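Local coordinates for branched-chain alpha-ketoacid decarboxylase (Lactococcus lactis, PDB 2VBF), which probably decarboxylates branched-chain and aromatic alpha-keto acids to aldehydes, using thiamine diphosphate and a magnesium ion, at residues F370-A375 and T524-V529; A385-T390 and T409-S414; V517-V522 and M542-L547. All coordinates share one frame; numbering follows the deposited sequence.

Interaction 1 (F370-A375 and T524-V529); sequences FIPSSA and TENEFV
The carboxylate of Glu525, in the first turn of helix 525-537, meets the loop at Ser373 in the tightest part of this contact. With Glu525 CG anti to the carbonyl carbon (chi1 -58°), the extended chain carries it there. Its OE1 takes two bonds from one residue: Ser373 N donates at 2.9 Å from the anti side, and Ser373 OG, 3.2 Å from OE1, comes down on the carboxylate plane from above. The hydroxyl also accepts from Ala375 N, closing an ST turn. Ala375 O in turn receives Glu525 N at 3.0 Å, so Glu525 grips the loop with backbone and side chain together. Beside it Val529 CG2 touches both the edge of the buried Phe370 ring, 3.8 Å from Phe370 CE1, and Pro372 CG at 3.7 Å. The solvent side is looser. There exposed Asn526 lies across Pro372, Asn526 OD1 3.5 Å from Pro372 CB, and its backbone N makes a weak bond to Ser373 O. Thr524 caps the helix and forms a capping box with Glu527. The buried Glu525 carboxylate, probably kept ionised, thus holds the loop through OE1 by hydrogen bonds and Arg381 of helix 379-389 through OE2 by a salt bridge.

Interaction 2 (A385-T390 and T409-S414); sequences AVESLT and TIFLKS
Glu387 and Phe411 are brought together by an extended glutamate: CG stands anti to the backbone N (chi1 -178°) and the chain runs on straight, carrying OE2 to the backbone of the 409-414 loop. Lys413 reaches back the other way, extended until a bend at its last torsion (chi4 51°) turns NZ toward the end of helix 379-389. At the glutamate, Phe411 N donates to the anti lone pair of OE2 at 2.8 Å, in a nearly straight bond. The same oxygen lies in the plane of the Phe411 ring, 3.4 Å from CD2 at its edge, where the ring's C-H groups carry slight positive charge. A water also donates to Glu387 OE2. Lower on the side chain, Glu387 CB packs on Ile410 CB at 3.9 Å, while the buried isoleucine also touches Ile396 of strand 394-398. At the helix end, Lys413 NZ bonds to Thr390 O at 2.7 Å and more weakly to Ser388 O at 3.4 Å. Thr390 itself folds its OG1 back onto Val386 O, which takes Thr390 N from the opposite face of its plane. The chemistry is complementary at two levels: a carboxylate receives a loop N-H, and an ammonium group sits by carbonyls at the C-terminal end of a helix, where the helix dipole would probably favour its positive charge.

Interaction 3 (V517-V522 and M542-L547); sequences VVSKIV and MYWIEL
Val518 rests on one face of the Tyr543 ring, the two side chains running alongside each other from parallel strands. Val518 CB stands above it in a CH-pi contact, 3.8 Å from the ring centroid and displaced toward the rim at CE2, while CG2 approaches CZ. Tyr543 CG points anti to its carbonyl carbon (chi1 -80°), swinging the ring across to the valine, and the hydroxyl is hydrogen-bonded to Asp538. With an alanine here, the face on which Val518 rests would probably be lost and Asp538 left without its phenolic partner. Farther along the same face of the sheet, Val522 CB lies 3.7 Å from Leu547 CD2, and Val522 CG2, crossing obliquely, 3.7 Å from Ile545 CG2. Here helix 525-537 covers the sheet, with Phe528 on Val522 and Val531 on Ile545. On the other face Val517 CG1 lies 3.8 Å from Trp544 CB, and Ile521 CG1 3.9 Å from Glu546 OE1; Asn478 and Ser504 hold the Glu546 carboxylate. Between the two strands five backbone hydrogen bonds zigzag, from Val518 N to Met542 O at 2.9 Å through to Val522 N to Glu546 O at 2.8 Å. Strand, helix 525-537 and strand make a beta-alpha-beta crossover at the edge of the parallel sheet of the C-terminal thiamine diphosphate-binding domain, where Glu546 comes within about 7 Å, side chain to side chain, of the magnesium ligand Asp452.

In the fold
Helix 525-537 joins the three contacts: it begins in interaction 1, links the two strands of interaction 3, and meets helix 379-389 of interaction 2 through Phe528. The centre of interaction 1 lies about 16 Å from each of the others, touching both; interactions 2 and 3 are about 20 Å apart between centres and do not touch. Phe528 packs on Ala385 and Val386 on one side and on Val522 and Leu547 on the other. Along the chain, interaction 2 falls between the segments of interaction 1, whose second segment lies between the strands of interaction 3. Loop, helices and sheet edge are thus packed together within the C-terminal part of the chain that binds the cofactor.

Interaction 1 (F370-A375 and T524-V529)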
loop_
_atom_site.group_PDB
_atom_site.type_symbol
_atom_site.label_atom_id
_atom_site.label_comp_id
_atom_site.label_asym_id
_atom_site.label_seq_id
_atom_site.Cartn_x
_atom_site.Cartn_y
_atom_site.Cartn_z
ATOM N N PHE A 370 1.861 22.513 33.827
ATOM C CA PHE A 370 1.952 21.084 34.116
ATOM C C PHE A 370 3.047 20.831 35.135
ATOM O O PHE A 370 4.222 21.096 34.869
ATOM C CB PHE A 370 2.232 20.255 32.855
ATOM C CG PHE A 370 2.180 18.769 33.100
ATOM C CD1 PHE A 370 3.343 18.036 33.304
ATOM C CD2 PHE A 370 0.964 18.114 33.169
ATOM C CE1 PHE A 370 3.286 16.668 33.547
ATOM C CE2 PHE A 370 0.899 16.745 33.410
ATOM C CZ PHE A 370 2.063 16.025 33.602
ATOM N N ILE A 371 2.645 20.323 36.292
ATOM C CA ILE A 371 3.578 19.940 37.344
ATOM C C ILE A 371 3.532 18.420 37.421
ATOM O O ILE A 371 2.518 17.871 37.826
ATOM C CB ILE A 371 3.172 20.515 38.725
ATOM C CG1 ILE A 371 2.882 22.026 38.660
ATOM C CG2 ILE A 371 4.274 20.232 39.750
ATOM C CD1 ILE A 371 4.114 22.880 38.460
ATOM N N PRO A 372 4.623 17.737 37.030
ATOM C CA PRO A 372 4.564 16.276 37.035
ATOM C C PRO A 372 4.575 15.674 38.437
ATOM O O PRO A 372 5.056 16.308 39.384
ATOM C CB PRO A 372 5.830 15.863 36.281
ATOM C CG PRO A 372 6.763 17.005 36.453
ATOM C CD PRO A 372 5.924 18.240 36.558
ATOM N N SER A 373 4.015 14.472 38.549
ATOM C CA SER A 373 4.132 13.643 39.740
ATOM C C SER A 373 4.759 12.304 39.338
ATOM O O SER A 373 5.126 12.106 38.172
ATOM C CB SER A 373 2.756 13.414 40.356
ATOM O OG SER A 373 1.980 12.517 39.578
ATOM N N SER A 374 4.865 11.388 40.295
ATOM C CA SER A 374 5.360 10.047 40.023
ATOM C C SER A 374 4.269 9.124 39.476
ATOM O O SER A 374 4.518 7.938 39.271
ATOM C CB SER A 374 5.973 9.440 41.294
ATOM O OG SER A 374 4.973 9.162 42.261
ATOM N N ALA A 375 3.068 9.659 39.239
ATOM C CA ALA A 375 1.945 8.856 38.789
ATOM C C ALA A 375 2.234 8.240 37.424
ATOM O O ALA A 375 2.940 8.838 36.612
ATOM C CB ALA A 375 0.677 9.692 38.720
ATOM N N THR A 524 5.917 7.068 33.608
ATOM C CA THR A 524 5.370 8.005 34.591
ATOM C C THR A 524 5.442 9.444 34.078
ATOM O O THR A 524 6.139 9.738 33.103
ATOM C CB THR A 524 6.144 7.933 35.943
ATOM O OG1 THR A 524 7.452 8.488 35.764
ATOM C CG2 THR A 524 6.258 6.481 36.446
ATOM N N GLU A 525 4.719 10.340 34.740
ATOM C CA GLU A 525 4.727 11.751 34.366
ATOM C C GLU A 525 6.113 12.364 34.522
ATOM O O GLU A 525 6.524 13.151 33.688
ATOM C CB GLU A 525 3.732 12.560 35.184
ATOM C CG GLU A 525 2.278 12.105 35.094
ATOM C CD GLU A 525 1.346 12.974 35.919
ATOM O OE1 GLU A 525 1.845 13.845 36.669
ATOM O OE2 GLU A 525 0.113 12.793 35.834
ATOM N N ASN A 526 6.822 12.023 35.599
ATOM C CA ASN A 526 8.178 12.544 35.823
ATOM C C ASN A 526 9.133 12.147 34.713
ATOM O O ASN A 526 9.943 12.954 34.247
ATOM C CB ASN A 526 8.761 12.019 37.146
ATOM C CG ASN A 526 8.238 12.753 38.358
ATOM O OD1 ASN A 526 7.931 13.944 38.299
ATOM N ND2 ASN A 526 8.145 12.044 39.479
ATOM N N GLU A 527 9.050 10.880 34.317
ATOM C CA GLU A 527 9.865 10.365 33.230
ATOM C C GLU A 527 9.546 11.082 31.923
ATOM O O GLU A 527 10.453 11.408 31.168
ATOM C CB GLU A 527 9.654 8.861 33.065
ATOM C CG GLU A 527 10.370 8.036 34.119
ATOM C CD GLU A 527 9.827 6.629 34.241
ATOM O OE1 GLU A 527 8.993 6.234 33.407
ATOM O OE2 GLU A 527 10.236 5.912 35.184
ATOM N N PHE A 528 8.266 11.345 31.679
ATOM C CA PHE A 528 7.854 12.041 30.456
ATOM C C PHE A 528 8.450 13.445 30.362
ATOM O O PHE A 528 9.047 13.810 29.350
ATOM C CB PHE A 528 6.343 12.131 30.325
ATOM C CG PHE A 528 5.913 12.827 29.068
ATOM C CD1 PHE A 528 5.932 12.154 27.853
ATOM C CD2 PHE A 528 5.563 14.170 29.082
ATOM C CE1 PHE A 528 5.584 12.806 26.677
ATOM C CE2 PHE A 528 5.202 14.818 27.916
ATOM C CZ PHE A 528 5.214 14.127 26.715
ATOM N N VAL A 529 8.310 14.217 31.437
ATOM C CA VAL A 529 8.878 15.565 31.497
ATOM C C VAL A 529 10.400 15.548 31.331
ATOM O O VAL A 529 10.937 16.360 30.576
ATOM C CB VAL A 529 8.461 16.296 32.799
ATOM C CG1 VAL A 529 9.256 17.583 32.979
ATOM C CG2 VAL A 529 6.972 16.586 32.772
#

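Interaction 2 (A385-T390 and T409-S414)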
loop_
_atom_site.group_PDB
_atom_site.type_symbol
_atom_site.label_atom_id
_atom_site.label_comp_id
_atom_site.label_asym_id
_atom_site.label_seq_id
_atom_site.Cartn_x
_atom_site.Cartn_y
_atom_site.Cartn_z
ATOM N N ALA A 385 0.650 17.902 29.459
ATOM C CA ALA A 385 2.104 17.988 29.449
ATOM C C ALA A 385 2.658 18.436 28.096
ATOM O O ALA A 385 3.526 19.304 28.039
ATOM C CB ALA A 385 2.718 16.654 29.855
ATOM N N VAL A 386 2.154 17.847 27.008
ATOM C CA VAL A 386 2.605 18.222 25.663
ATOM C C VAL A 386 2.285 19.697 25.377
ATOM O O VAL A 386 3.128 20.419 24.838
ATOM C CB VAL A 386 2.013 17.304 24.557
ATOM C CG1 VAL A 386 2.367 17.840 23.180
ATOM C CG2 VAL A 386 2.521 15.871 24.712
ATOM N N GLU A 387 1.094 20.138 25.777
ATOM C CA GLU A 387 0.673 21.526 25.573
ATOM C C GLU A 387 1.621 22.495 26.262
ATOM O O GLU A 387 2.042 23.483 25.665
ATOM C CB GLU A 387 -0.741 21.754 26.095
ATOM C CG GLU A 387 -1.248 23.181 25.866
ATOM C CD GLU A 387 -2.699 23.346 26.213
ATOM O OE1 GLU A 387 -3.063 23.066 27.373
ATOM O OE2 GLU A 387 -3.480 23.764 25.342
ATOM N N SER A 388 1.941 22.201 27.519
ATOM C CA SER A 388 2.863 23.021 28.308
ATOM C C SER A 388 4.277 23.013 27.726
ATOM O O SER A 388 4.890 24.070 27.542
ATOM C CB SER A 388 2.883 22.515 29.759
ATOM O OG SER A 388 3.439 23.476 30.644
ATOM N N LEU A 389 4.777 21.826 27.405
ATOM C CA LEU A 389 6.178 21.651 27.034
ATOM C C LEU A 389 6.487 21.846 25.559
ATOM O O LEU A 389 7.661 21.863 25.186
ATOM C CB LEU A 389 6.671 20.272 27.474
ATOM C CG LEU A 389 6.748 20.073 28.985
ATOM C CD1 LEU A 389 6.966 18.601 29.294
ATOM C CD2 LEU A 389 7.863 20.952 29.578
ATOM N N THR A 390 5.465 21.967 24.709
ATOM C CA THR A 390 5.705 22.255 23.296
ATOM C C THR A 390 6.155 23.712 23.196
ATOM O O THR A 390 5.692 24.569 23.958
ATOM C CB THR A 390 4.467 21.955 22.405
ATOM O OG1 THR A 390 4.300 20.535 22.285
ATOM C CG2 THR A 390 4.638 22.512 21.011
ATOM N N THR A 409 -6.592 19.352 20.555
ATOM C CA THR A 409 -7.091 20.487 21.367
ATOM C C THR A 409 -5.996 21.287 22.081
ATOM O O THR A 409 -6.306 22.230 22.815
ATOM C CB THR A 409 -8.139 20.037 22.402
ATOM O OG1 THR A 409 -7.631 18.909 23.118
ATOM C CG2 THR A 409 -9.467 19.687 21.704
ATOM N N ILE A 410 -4.733 20.946 21.847
ATOM C CA ILE A 410 -3.647 21.705 22.472
ATOM C C ILE A 410 -3.452 23.050 21.754
ATOM O O ILE A 410 -3.556 23.157 20.530
ATOM C CB ILE A 410 -2.321 20.888 22.606
ATOM C CG1 ILE A 410 -1.528 20.839 21.297
ATOM C CG2 ILE A 410 -2.599 19.482 23.139
ATOM C CD1 ILE A 410 -0.440 21.887 21.224
ATOM N N PHE A 411 -3.220 24.096 22.552
ATOM C CA PHE A 411 -2.932 25.420 22.004
ATOM C C PHE A 411 -1.473 25.454 21.615
ATOM O O PHE A 411 -0.587 25.240 22.449
ATOM C CB PHE A 411 -3.236 26.542 23.004
ATOM C CG PHE A 411 -4.693 26.845 23.132
ATOM C CD1 PHE A 411 -5.286 27.834 22.360
ATOM C CD2 PHE A 411 -5.487 26.130 24.005
ATOM C CE1 PHE A 411 -6.634 28.118 22.465
ATOM C CE2 PHE A 411 -6.858 26.409 24.115
ATOM C CZ PHE A 411 -7.425 27.409 23.346
ATOM N N LEU A 412 -1.232 25.693 20.334
ATOM C CA LEU A 412 0.111 25.757 19.816
ATOM C C LEU A 412 0.683 27.128 20.113
ATOM O O LEU A 412 -0.052 28.123 20.217
ATOM C CB LEU A 412 0.128 25.525 18.306
ATOM C CG LEU A 412 -0.445 24.180 17.843
ATOM C CD1 LEU A 412 -0.569 24.153 16.325
ATOM C CD2 LEU A 412 0.407 23.029 18.351
ATOM N N LYS A 413 2.003 27.161 20.225
ATOM C CA LYS A 413 2.726 28.403 20.435
ATOM C C LYS A 413 3.021 29.091 19.118
ATOM O O LYS A 413 2.674 28.605 18.030
ATOM C CB LYS A 413 3.994 28.124 21.248
ATOM C CG LYS A 413 3.636 27.492 22.586
ATOM C CD LYS A 413 4.726 27.565 23.613
ATOM C CE LYS A 413 4.205 27.131 24.985
ATOM N NZ LYS A 413 3.488 25.816 24.975
ATOM N N SER A 414 3.647 30.254 19.206
ATOM C CA SER A 414 3.902 31.058 18.031
ATOM C C SER A 414 4.710 30.307 16.963
ATOM O O SER A 414 5.641 29.565 17.291
ATOM C CB SER A 414 4.650 32.316 18.455
ATOM O OG SER A 414 5.865 31.956 19.075
HETATM O O HOH W 1 -6.221 22.884 25.272
HETATM O O HOH W 2 1.963 23.923 22.686
#

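Interaction 3 (V517-V522 and M542-L547)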
loop_
_atom_site.group_PDB
_atom_site.type_symbol
_atom_site.label_atom_id
_atom_site.label_comp_id
_atom_site.label_asym_id
_atom_site.label_seq_id
_atom_site.Cartn_x
_atom_site.Cartn_y
_atom_site.Cartn_z
ATOM N N VAL A 517 20.223 8.280 17.116
ATOM C CA VAL A 517 18.922 8.136 17.773
ATOM C C VAL A 517 19.073 7.801 19.249
ATOM O O VAL A 517 19.813 6.873 19.601
ATOM C CB VAL A 517 18.075 7.021 17.129
ATOM C CG1 VAL A 517 16.656 7.038 17.710
ATOM C CG2 VAL A 517 18.053 7.182 15.613
ATOM N N VAL A 518 18.366 8.547 20.089
ATOM C CA VAL A 518 18.234 8.242 21.512
ATOM C C VAL A 518 16.870 7.598 21.764
ATOM O O VAL A 518 15.815 8.214 21.514
ATOM C CB VAL A 518 18.359 9.504 22.371
ATOM C CG1 VAL A 518 18.227 9.150 23.844
ATOM C CG2 VAL A 518 19.691 10.206 22.092
ATOM N N SER A 519 16.891 6.370 22.275
ATOM C CA SER A 519 15.661 5.621 22.539
ATOM C C SER A 519 15.366 5.499 24.029
ATOM O O SER A 519 16.284 5.319 24.834
ATOM C CB SER A 519 15.741 4.243 21.888
ATOM O OG SER A 519 15.943 4.382 20.484
ATOM N N LYS A 520 14.081 5.585 24.373
ATOM C CA LYS A 520 13.609 5.643 25.752
ATOM C C LYS A 520 12.320 4.859 25.934
ATOM O O LYS A 520 11.533 4.756 25.002
ATOM C CB LYS A 520 13.295 7.089 26.155
ATOM C CG LYS A 520 14.406 8.085 25.978
ATOM C CD LYS A 520 15.479 7.912 27.027
ATOM C CE LYS A 520 16.453 9.078 26.999
ATOM N NZ LYS A 520 17.493 8.924 28.047
ATOM N N ILE A 521 12.094 4.352 27.147
ATOM C CA ILE A 521 10.770 3.874 27.561
ATOM C C ILE A 521 10.283 4.732 28.738
ATOM O O ILE A 521 10.996 4.899 29.721
ATOM C CB ILE A 521 10.761 2.388 27.975
ATOM C CG1 ILE A 521 11.206 1.494 26.816
ATOM C CG2 ILE A 521 9.374 1.977 28.433
ATOM C CD1 ILE A 521 11.106 -0.011 27.113
ATOM N N VAL A 522 9.072 5.271 28.626
ATOM C CA VAL A 522 8.510 6.201 29.614
ATOM C C VAL A 522 7.199 5.652 30.169
ATOM O O VAL A 522 6.300 5.298 29.405
ATOM C CB VAL A 522 8.272 7.605 28.987
ATOM C CG1 VAL A 522 7.446 8.497 29.919
ATOM C CG2 VAL A 522 9.601 8.255 28.629
ATOM N N MET A 542 17.772 12.450 16.845
ATOM C CA MET A 542 16.394 11.998 16.804
ATOM C C MET A 542 16.085 11.323 18.139
ATOM O O MET A 542 16.949 10.656 18.722
ATOM C CB MET A 542 16.209 10.997 15.652
ATOM C CG MET A 542 14.803 10.462 15.470
ATOM S SD MET A 542 14.670 9.553 13.920
ATOM C CE MET A 542 13.374 8.401 14.348
ATOM N N TYR A 543 14.864 11.502 18.622
ATOM C CA TYR A 543 14.411 10.835 19.831
ATOM C C TYR A 543 13.270 9.873 19.497
ATOM O O TYR A 543 12.376 10.207 18.717
ATOM C CB TYR A 543 14.022 11.853 20.909
ATOM C CG TYR A 543 15.255 12.359 21.603
ATOM C CD1 TYR A 543 16.156 13.181 20.930
ATOM C CD2 TYR A 543 15.561 11.972 22.904
ATOM C CE1 TYR A 543 17.324 13.626 21.543
ATOM C CE2 TYR A 543 16.723 12.414 23.527
ATOM C CZ TYR A 543 17.595 13.242 22.843
ATOM O OH TYR A 543 18.750 13.670 23.452
ATOM N N TRP A 544 13.352 8.674 20.072
ATOM C CA TRP A 544 12.402 7.591 19.831
ATOM C C TRP A 544 11.908 7.093 21.193
ATOM O O TRP A 544 12.597 6.337 21.886
ATOM C CB TRP A 544 13.098 6.485 19.059
ATOM C CG TRP A 544 12.196 5.430 18.512
ATOM C CD1 TRP A 544 11.941 4.193 19.048
ATOM C CD2 TRP A 544 11.435 5.504 17.298
ATOM N NE1 TRP A 544 11.075 3.503 18.239
ATOM C CE2 TRP A 544 10.742 4.283 17.164
ATOM C CE3 TRP A 544 11.263 6.489 16.321
ATOM C CZ2 TRP A 544 9.893 4.016 16.083
ATOM C CZ3 TRP A 544 10.423 6.224 15.249
ATOM C CH2 TRP A 544 9.749 4.990 15.141
ATOM N N ILE A 545 10.720 7.548 21.574
ATOM C CA ILE A 545 10.247 7.448 22.938
ATOM C C ILE A 545 8.999 6.596 23.011
ATOM O O ILE A 545 7.926 7.004 22.550
ATOM C CB ILE A 545 9.951 8.852 23.508
ATOM C CG1 ILE A 545 11.214 9.718 23.470
ATOM C CG2 ILE A 545 9.378 8.760 24.922
ATOM C CD1 ILE A 545 10.914 11.213 23.489
ATOM N N GLU A 546 9.138 5.415 23.617
ATOM C CA GLU A 546 8.003 4.527 23.807
ATOM C C GLU A 546 7.255 4.944 25.072
ATOM O O GLU A 546 7.798 4.854 26.179
ATOM C CB GLU A 546 8.466 3.067 23.885
ATOM C CG GLU A 546 7.322 2.078 24.142
ATOM C CD GLU A 546 7.776 0.637 24.200
ATOM O OE1 GLU A 546 8.957 0.357 23.890
ATOM O OE2 GLU A 546 6.926 -0.215 24.543
ATOM N N LEU A 547 6.022 5.422 24.901
ATOM C CA LEU A 547 5.140 5.768 26.023
ATOM C C LEU A 547 4.256 4.577 26.331
ATOM O O LEU A 547 3.609 4.036 25.431
ATOM C CB LEU A 547 4.258 6.972 25.685
ATOM C CG LEU A 547 4.973 8.242 25.218
ATOM C CD1 LEU A 547 3.945 9.321 24.892
ATOM C CD2 LEU A 547 5.978 8.740 26.276
#